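Local coordinates for high-potential iron-sulfur protein isozyme 2 (Ectothiorhodospira shaposhnikovii, PDB 1HPI), which carries electrons in the anaerobic electron transport of purple photosynthetic bacteria by means of a high-potential [4Fe-4S] cluster, at residues Q32-A43 and S60-R71. Numbering follows the deposited sequence.
Sequences QTCLNCLLYTDA and SANGWCTAWVAR. With SF4 (iron/sulfur cluster), chain B.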
ATOM      1  N   GLN A  32       6.558   5.829   6.162  1.00  8.68           N
ATOM      2  CA  GLN A  32       5.457   4.878   6.156  1.00 10.49           C
ATOM      3  C   GLN A  32       5.382   4.238   4.779  1.00 12.87           C
ATOM      4  O   GLN A  32       5.342   4.947   3.769  1.00  9.53           O
ATOM      5  CB  GLN A  32       4.109   5.589   6.402  1.00 11.41           C
ATOM      6  CG  GLN A  32       4.027   6.332   7.749  1.00 10.14           C
ATOM      7  CD  GLN A  32       2.727   7.103   7.942  1.00 10.34           C
ATOM      8  OE1 GLN A  32       1.924   7.292   7.015  1.00 12.49           O
ATOM      9  NE2 GLN A  32       2.515   7.573   9.166  1.00 16.16           N
ATOM     10  N   THR A  33       5.350   2.908   4.735  1.00  7.95           N
ATOM     11  CA  THR A  33       5.262   2.173   3.482  1.00  7.27           C
ATOM     12  C   THR A  33       4.446   0.908   3.721  1.00  6.84           C
ATOM     13  O   THR A  33       4.198   0.524   4.870  1.00  5.81           O
ATOM     14  CB  THR A  33       6.633   1.740   2.904  1.00 10.09           C
ATOM     15  OG1 THR A  33       7.235   0.834   3.803  1.00 12.62           O
ATOM     16  CG2 THR A  33       7.546   2.936   2.653  1.00  9.61           C
ATOM     17  N   CYS A  34       4.048   0.256   2.624  1.00  6.93           N
ATOM     18  CA  CYS A  34       3.280  -0.958   2.761  1.00  7.29           C
ATOM     19  C   CYS A  34       4.126  -1.941   3.552  1.00 16.59           C
ATOM     20  O   CYS A  34       3.637  -2.664   4.417  1.00  7.36           O
ATOM     21  CB  CYS A  34       2.932  -1.573   1.392  1.00  4.28           C
ATOM     22  SG  CYS A  34       1.763  -0.558   0.475  1.00  7.82           S
ATOM     23  N   LEU A  35       5.419  -1.950   3.237  1.00 10.36           N
ATOM     24  CA  LEU A  35       6.345  -2.842   3.908  1.00 11.76           C
ATOM     25  C   LEU A  35       6.254  -2.792   5.426  1.00 20.82           C
ATOM     26  O   LEU A  35       6.358  -3.827   6.087  1.00 13.59           O
ATOM     27  CB  LEU A  35       7.783  -2.721   3.365  1.00  9.30           C
ATOM     28  CG  LEU A  35       8.706  -3.882   3.748  1.00 19.77           C
ATOM     29  CD1 LEU A  35       8.169  -5.225   3.264  1.00 19.21           C
ATOM     30  CD2 LEU A  35      10.072  -3.641   3.126  1.00 27.11           C
ATOM     31  N   ASN A  36       6.053  -1.612   6.007  1.00 10.76           N
ATOM     32  CA  ASN A  36       5.954  -1.556   7.454  1.00 11.62           C
ATOM     33  C   ASN A  36       4.516  -1.380   7.957  1.00 13.13           C
ATOM     34  O   ASN A  36       4.267  -0.951   9.086  1.00  9.93           O
ATOM     35  CB  ASN A  36       6.912  -0.516   8.054  1.00 10.51           C
ATOM     36  CG  ASN A  36       6.710   0.889   7.508  1.00 12.98           C
ATOM     37  OD1 ASN A  36       5.630   1.251   7.022  1.00 11.87           O
ATOM     38  ND2 ASN A  36       7.754   1.706   7.611  1.00 31.51           N
ATOM     39  N   CYS A  37       3.556  -1.723   7.100  1.00  8.62           N
ATOM     40  CA  CYS A  37       2.149  -1.611   7.429  1.00  7.10           C
ATOM     41  C   CYS A  37       1.590  -2.916   7.979  1.00 10.95           C
ATOM     42  O   CYS A  37       1.834  -3.984   7.443  1.00  7.84           O
ATOM     43  CB  CYS A  37       1.348  -1.222   6.167  1.00  8.58           C
ATOM     44  SG  CYS A  37      -0.438  -1.073   6.436  1.00  7.54           S
ATOM     45  N   LEU A  38       0.820  -2.830   9.052  1.00  5.74           N
ATOM     46  CA  LEU A  38       0.220  -3.998   9.652  1.00  9.26           C
ATOM     47  C   LEU A  38      -0.639  -4.827   8.683  1.00 13.20           C
ATOM     48  O   LEU A  38      -0.722  -6.042   8.835  1.00 13.06           O
ATOM     49  CB  LEU A  38      -0.666  -3.480  10.795  1.00 16.67           C
ATOM     50  CG  LEU A  38      -1.420  -4.559  11.556  1.00 28.83           C
ATOM     51  CD1 LEU A  38      -0.426  -5.454  12.275  1.00 20.20           C
ATOM     52  CD2 LEU A  38      -2.306  -3.892  12.597  1.00 27.69           C
ATOM     53  N   LEU A  39      -1.289  -4.202   7.678  1.00  9.27           N
ATOM     54  CA  LEU A  39      -2.153  -4.897   6.716  1.00  6.93           C
ATOM     55  C   LEU A  39      -1.438  -5.632   5.581  1.00  8.45           C
ATOM     56  O   LEU A  39      -2.063  -6.331   4.780  1.00  8.54           O
ATOM     57  CB  LEU A  39      -3.322  -4.019   6.219  1.00  8.71           C
ATOM     58  CG  LEU A  39      -4.022  -3.252   7.347  1.00 14.39           C
ATOM     59  CD1 LEU A  39      -5.178  -2.427   6.797  1.00 28.16           C
ATOM     60  CD2 LEU A  39      -4.530  -4.198   8.423  1.00 16.63           C
ATOM     61  N   TYR A  40      -0.117  -5.447   5.530  1.00  7.77           N
ATOM     62  CA  TYR A  40       0.760  -6.068   4.538  1.00 10.44           C
ATOM     63  C   TYR A  40       1.138  -7.371   5.203  1.00 13.43           C
ATOM     64  O   TYR A  40       2.005  -7.446   6.074  1.00 14.66           O
ATOM     65  CB  TYR A  40       1.983  -5.181   4.254  1.00  7.20           C
ATOM     66  CG  TYR A  40       2.813  -5.516   3.034  1.00  5.82           C
ATOM     67  CD1 TYR A  40       2.370  -5.296   1.727  1.00 10.52           C
ATOM     68  CD2 TYR A  40       4.092  -6.043   3.214  1.00 16.12           C
ATOM     69  CE1 TYR A  40       3.175  -5.595   0.625  1.00 13.85           C
ATOM     70  CE2 TYR A  40       4.909  -6.348   2.124  1.00  9.25           C
ATOM     71  CZ  TYR A  40       4.453  -6.123   0.824  1.00 15.85           C
ATOM     72  OH  TYR A  40       5.242  -6.413  -0.265  1.00 11.52           O
ATOM     73  N   THR A  41       0.403  -8.386   4.780  1.00 12.15           N
ATOM     74  CA  THR A  41       0.534  -9.713   5.320  1.00 24.11           C
ATOM     75  C   THR A  41       1.837 -10.458   5.314  1.00 24.40           C
ATOM     76  O   THR A  41       2.132 -11.173   6.258  1.00 21.22           O
ATOM     77  CB  THR A  41      -0.725 -10.573   5.239  1.00 16.85           C
ATOM     78  OG1 THR A  41      -0.934 -10.881   3.885  1.00 19.12           O
ATOM     79  CG2 THR A  41      -1.913  -9.792   5.787  1.00 18.72           C
ATOM     80  N   ASP A  42       2.610 -10.312   4.270  1.00 11.90           N
ATOM     81  CA  ASP A  42       3.867 -11.014   4.246  1.00  9.51           C
ATOM     82  C   ASP A  42       4.954  -9.995   4.444  1.00 17.14           C
ATOM     83  O   ASP A  42       5.341  -9.331   3.488  1.00 12.49           O
ATOM     84  CB  ASP A  42       4.025 -11.665   2.877  1.00 12.82           C
ATOM     85  CG  ASP A  42       5.199 -12.592   2.838  1.00 19.42           C
ATOM     86  OD1 ASP A  42       5.984 -12.506   3.879  1.00 20.94           O
ATOM     87  OD2 ASP A  42       5.392 -13.347   1.911  1.00 28.54           O
ATOM     88  N   ALA A  43       5.426  -9.896   5.682  1.00 11.78           N
ATOM     89  CA  ALA A  43       6.449  -8.935   6.009  1.00 12.57           C
ATOM     90  C   ALA A  43       7.732  -9.136   5.250  1.00 18.75           C
ATOM     91  O   ALA A  43       8.588  -8.258   5.191  1.00 18.73           O
ATOM     92  CB  ALA A  43       6.692  -8.842   7.504  1.00 14.19           C
ATOM     93  N   SER A  60       2.446  -2.703  -3.856  1.00  5.08           N
ATOM     94  CA  SER A  60       3.862  -2.394  -3.862  1.00  6.20           C
ATOM     95  C   SER A  60       4.434  -2.273  -2.451  1.00 12.67           C
ATOM     96  O   SER A  60       3.911  -1.529  -1.621  1.00  6.93           O
ATOM     97  CB  SER A  60       4.036  -1.082  -4.606  1.00  7.36           C
ATOM     98  OG  SER A  60       5.364  -0.624  -4.440  1.00  9.86           O
ATOM     99  N   ALA A  61       5.518  -2.993  -2.144  1.00  8.87           N
ATOM    100  CA  ALA A  61       6.108  -2.900  -0.814  1.00 14.11           C
ATOM    101  C   ALA A  61       6.540  -1.463  -0.491  1.00 11.32           C
ATOM    102  O   ALA A  61       6.635  -1.037   0.665  1.00 10.24           O
ATOM    103  CB  ALA A  61       7.291  -3.848  -0.699  1.00 11.46           C
ATOM    104  N   ASN A  62       6.808  -0.690  -1.532  1.00  5.14           N
ATOM    105  CA  ASN A  62       7.226   0.686  -1.316  1.00  8.49           C
ATOM    106  C   ASN A  62       6.086   1.682  -1.419  1.00 11.83           C
ATOM    107  O   ASN A  62       6.340   2.886  -1.444  1.00 10.37           O
ATOM    108  CB  ASN A  62       8.237   1.139  -2.380  1.00 15.15           C
ATOM    109  CG  ASN A  62       9.370   0.165  -2.523  1.00 27.58           C
ATOM    110  OD1 ASN A  62       9.552  -0.440  -3.588  1.00 55.85           O
ATOM    111  ND2 ASN A  62      10.124   0.000  -1.442  1.00 26.61           N
ATOM    112  N   GLY A  63       4.852   1.188  -1.489  1.00  9.54           N
ATOM    113  CA  GLY A  63       3.672   2.039  -1.615  1.00  5.80           C
ATOM    114  C   GLY A  63       3.079   2.571  -0.312  1.00  4.37           C
ATOM    115  O   GLY A  63       3.691   2.505   0.755  1.00  7.16           O
ATOM    116  N   TRP A  64       1.864   3.105  -0.422  1.00  6.38           N
ATOM    117  CA  TRP A  64       1.164   3.670   0.719  1.00  7.16           C
ATOM    118  C   TRP A  64      -0.286   3.949   0.364  1.00  7.57           C
ATOM    119  O   TRP A  64      -0.596   4.155  -0.797  1.00  9.31           O
ATOM    120  CB  TRP A  64       1.813   5.039   1.065  1.00  5.93           C
ATOM    121  CG  TRP A  64       1.264   5.694   2.299  1.00  7.70           C
ATOM    122  CD1 TRP A  64       1.725   5.531   3.559  1.00 10.33           C
ATOM    123  CD2 TRP A  64       0.173   6.622   2.390  1.00  9.67           C
ATOM    124  NE1 TRP A  64       0.988   6.281   4.438  1.00  9.84           N
ATOM    125  CE2 TRP A  64       0.029   6.970   3.747  1.00  9.42           C
ATOM    126  CE3 TRP A  64      -0.690   7.184   1.458  1.00  6.51           C
ATOM    127  CZ2 TRP A  64      -0.956   7.866   4.180  1.00 13.96           C
ATOM    128  CZ3 TRP A  64      -1.661   8.062   1.884  1.00  7.00           C
ATOM    129  CH2 TRP A  64      -1.794   8.402   3.229  1.00  1.93           C
ATOM    130  N   CYS A  65      -1.163   3.977   1.355  1.00  8.95           N
ATOM    131  CA  CYS A  65      -2.567   4.280   1.163  1.00  8.20           C
ATOM    132  C   CYS A  65      -3.035   4.816   2.504  1.00  8.75           C
ATOM    133  O   CYS A  65      -2.331   4.676   3.514  1.00  4.80           O
ATOM    134  CB  CYS A  65      -3.466   3.140   0.627  1.00  3.13           C
ATOM    135  SG  CYS A  65      -4.026   1.989   1.908  1.00  7.35           S
ATOM    136  N   THR A  66      -4.212   5.425   2.519  1.00  9.41           N
ATOM    137  CA  THR A  66      -4.776   6.002   3.737  1.00 10.28           C
ATOM    138  C   THR A  66      -5.039   5.017   4.870  1.00 11.82           C
ATOM    139  O   THR A  66      -5.192   5.418   6.030  1.00  9.30           O
ATOM    140  CB  THR A  66      -6.014   6.883   3.456  1.00  6.53           C
ATOM    141  OG1 THR A  66      -7.052   6.083   2.911  1.00  6.81           O
ATOM    142  CG2 THR A  66      -5.680   8.034   2.515  1.00  6.41           C
ATOM    143  N   ALA A  67      -5.097   3.726   4.543  1.00  9.67           N
ATOM    144  CA  ALA A  67      -5.326   2.719   5.557  1.00 10.28           C
ATOM    145  C   ALA A  67      -4.018   2.316   6.242  1.00  7.21           C
ATOM    146  O   ALA A  67      -3.992   1.401   7.062  1.00  7.87           O
ATOM    147  CB  ALA A  67      -6.074   1.507   5.024  1.00  6.98           C
ATOM    148  N   TRP A  68      -2.909   2.988   5.930  1.00  8.59           N
ATOM    149  CA  TRP A  68      -1.649   2.639   6.574  1.00 11.85           C
ATOM    150  C   TRP A  68      -1.732   2.677   8.099  1.00 17.13           C
ATOM    151  O   TRP A  68      -2.259   3.619   8.700  1.00  7.27           O
ATOM    152  CB  TRP A  68      -0.493   3.551   6.127  1.00  5.60           C
ATOM    153  CG  TRP A  68       0.802   3.082   6.704  1.00  9.08           C
ATOM    154  CD1 TRP A  68       1.680   2.238   6.110  1.00  7.13           C
ATOM    155  CD2 TRP A  68       1.357   3.414   7.980  1.00 11.91           C
ATOM    156  NE1 TRP A  68       2.753   2.012   6.937  1.00  6.66           N
ATOM    157  CE2 TRP A  68       2.586   2.723   8.086  1.00 10.45           C
ATOM    158  CE3 TRP A  68       0.947   4.231   9.039  1.00 10.73           C
ATOM    159  CZ2 TRP A  68       3.392   2.837   9.223  1.00 13.79           C
ATOM    160  CZ3 TRP A  68       1.746   4.337  10.161  1.00 12.70           C
ATOM    161  CH2 TRP A  68       2.955   3.646  10.252  1.00  9.80           C
ATOM    162  N   VAL A  69      -1.200   1.634   8.728  1.00 10.12           N
ATOM    163  CA  VAL A  69      -1.177   1.520  10.176  1.00  7.64           C
ATOM    164  C   VAL A  69       0.106   0.773  10.581  1.00  9.96           C
ATOM    165  O   VAL A  69       0.480  -0.230   9.980  1.00 10.00           O
ATOM    166  CB  VAL A  69      -2.513   1.008  10.747  1.00 11.03           C
ATOM    167  CG1 VAL A  69      -2.849  -0.360  10.185  1.00 15.84           C
ATOM    168  CG2 VAL A  69      -2.513   0.928  12.266  1.00 19.23           C
ATOM    169  N   ALA A  70       0.825   1.269  11.584  1.00 12.86           N
ATOM    170  CA  ALA A  70       2.060   0.624  12.005  1.00 11.48           C
ATOM    171  C   ALA A  70       1.913  -0.805  12.446  1.00 18.11           C
ATOM    172  O   ALA A  70       0.938  -1.213  13.076  1.00 17.96           O
ATOM    173  CB  ALA A  70       2.718   1.361  13.159  1.00 14.50           C
ATOM    174  N   ARG A  71       2.942  -1.557  12.112  1.00 17.36           N
ATOM    175  CA  ARG A  71       2.996  -2.951  12.473  1.00 22.89           C
ATOM    176  C   ARG A  71       3.211  -3.014  13.981  1.00 35.54           C
ATOM    177  O   ARG A  71       2.707  -3.969  14.612  1.00 50.90           O
ATOM    178  CB  ARG A  71       4.154  -3.607  11.738  1.00 13.64           C
ATOM    179  CG  ARG A  71       3.879  -4.995  11.195  1.00 37.40           C
ATOM    180  CD  ARG A  71       5.167  -5.553  10.613  1.00100.00           C
ATOM    181  NE  ARG A  71       5.220  -5.414   9.165  1.00 28.55           N
ATOM    182  CZ  ARG A  71       4.304  -5.996   8.402  1.00 43.80           C
ATOM    183  NH1 ARG A  71       3.320  -6.713   8.938  1.00 39.08           N
ATOM    184  NH2 ARG A  71       4.357  -5.874   7.080  1.00 16.67           N
ATOM    185  OXT ARG A  71       3.864  -2.092  14.519  1.00 76.84           O
TER
HETATM  186 FE1  SF4 B  80      -0.074  -0.642   1.760  1.00  8.54          FE
HETATM  187 FE2  SF4 B  80      -1.041  -0.814   4.316  1.00 10.35          FE
HETATM  188 FE3  SF4 B  80      -2.259  -2.146   2.255  1.00  9.58          FE
HETATM  189 FE4  SF4 B  80      -2.373   0.576   2.359  1.00  8.32          FE
HETATM  190  S1  SF4 B  80      -3.208  -0.863   3.876  1.00  8.26           S
HETATM  191  S2  SF4 B  80      -1.936  -0.674   0.540  1.00  8.80           S
HETATM  192  S3  SF4 B  80      -0.397   1.051   3.251  1.00  7.13           S
HETATM  193  S4  SF4 B  80      -0.153  -2.464   3.011  1.00  8.22           S
HETATM  194  O   HOH W   1       5.485  -0.083  11.481  1.00 29.66           O
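Trp68 meets Gln32 face to face and, through its single N-H, two oxygens of the 32-43 loop, a worked example of how a HiPIP encloses its cluster. Cys34 and Cys37 from one segment and Cys65 from the other bind three cluster irons; Cys51 completes the site. Against this first shell lies the Trp68 indole, its CD1 3.7 Å from cluster sulfur S3 and 3.5 Å from Cys37 CB. With SG anti to the backbone N (chi1 179°), Cys37 carries its sulfur to iron FE2, where Leu39 N and, weakly, Val69 N donate to it; Ala67 N does likewise for Cys65 SG.

The N-H at Trp68 NE1 makes a bifurcated hydrogen bond, close to the ring plane, to Thr33 O (2.9 Å) and Asn36 OD1 (3.0 Å). Asn36 OD1 takes Thr33 N on the other face of its amide plane, while Asn36 ND2 is held by Gly31 O. Over the indole Gln32 runs extended, CG 3.6 Å from the six-membered ring centroid in a CH-pi contact, its amide stacked within 11° of the ring plane. Gln32 OE1 then receives Trp64 NE1 on a lone pair at 2.9 Å. With a leucine in place of Trp68, Asn36 OD1 and Thr33 O would probably lose their shared donor and the Gln32 amide its stacking surface.

Farther out, C-terminal Arg71 grips Tyr40 O end-on with NH1 and NH2, and NH2 also reaches Leu35 O (3.0 Å, 164°). Leu38 N donates a nearly straight hydrogen bond to Val69 O (2.8 Å) beside the Cys37-Ala70 bridge. Leu39 CD1 and Ala67 CB pack on S1, Tyr40 CB on S4. This apolar setting probably limits water's access and disfavours reduction beyond the 2+ state, while the N-H groups probably offset some charge on the Cys37 and Cys65 sulfurs.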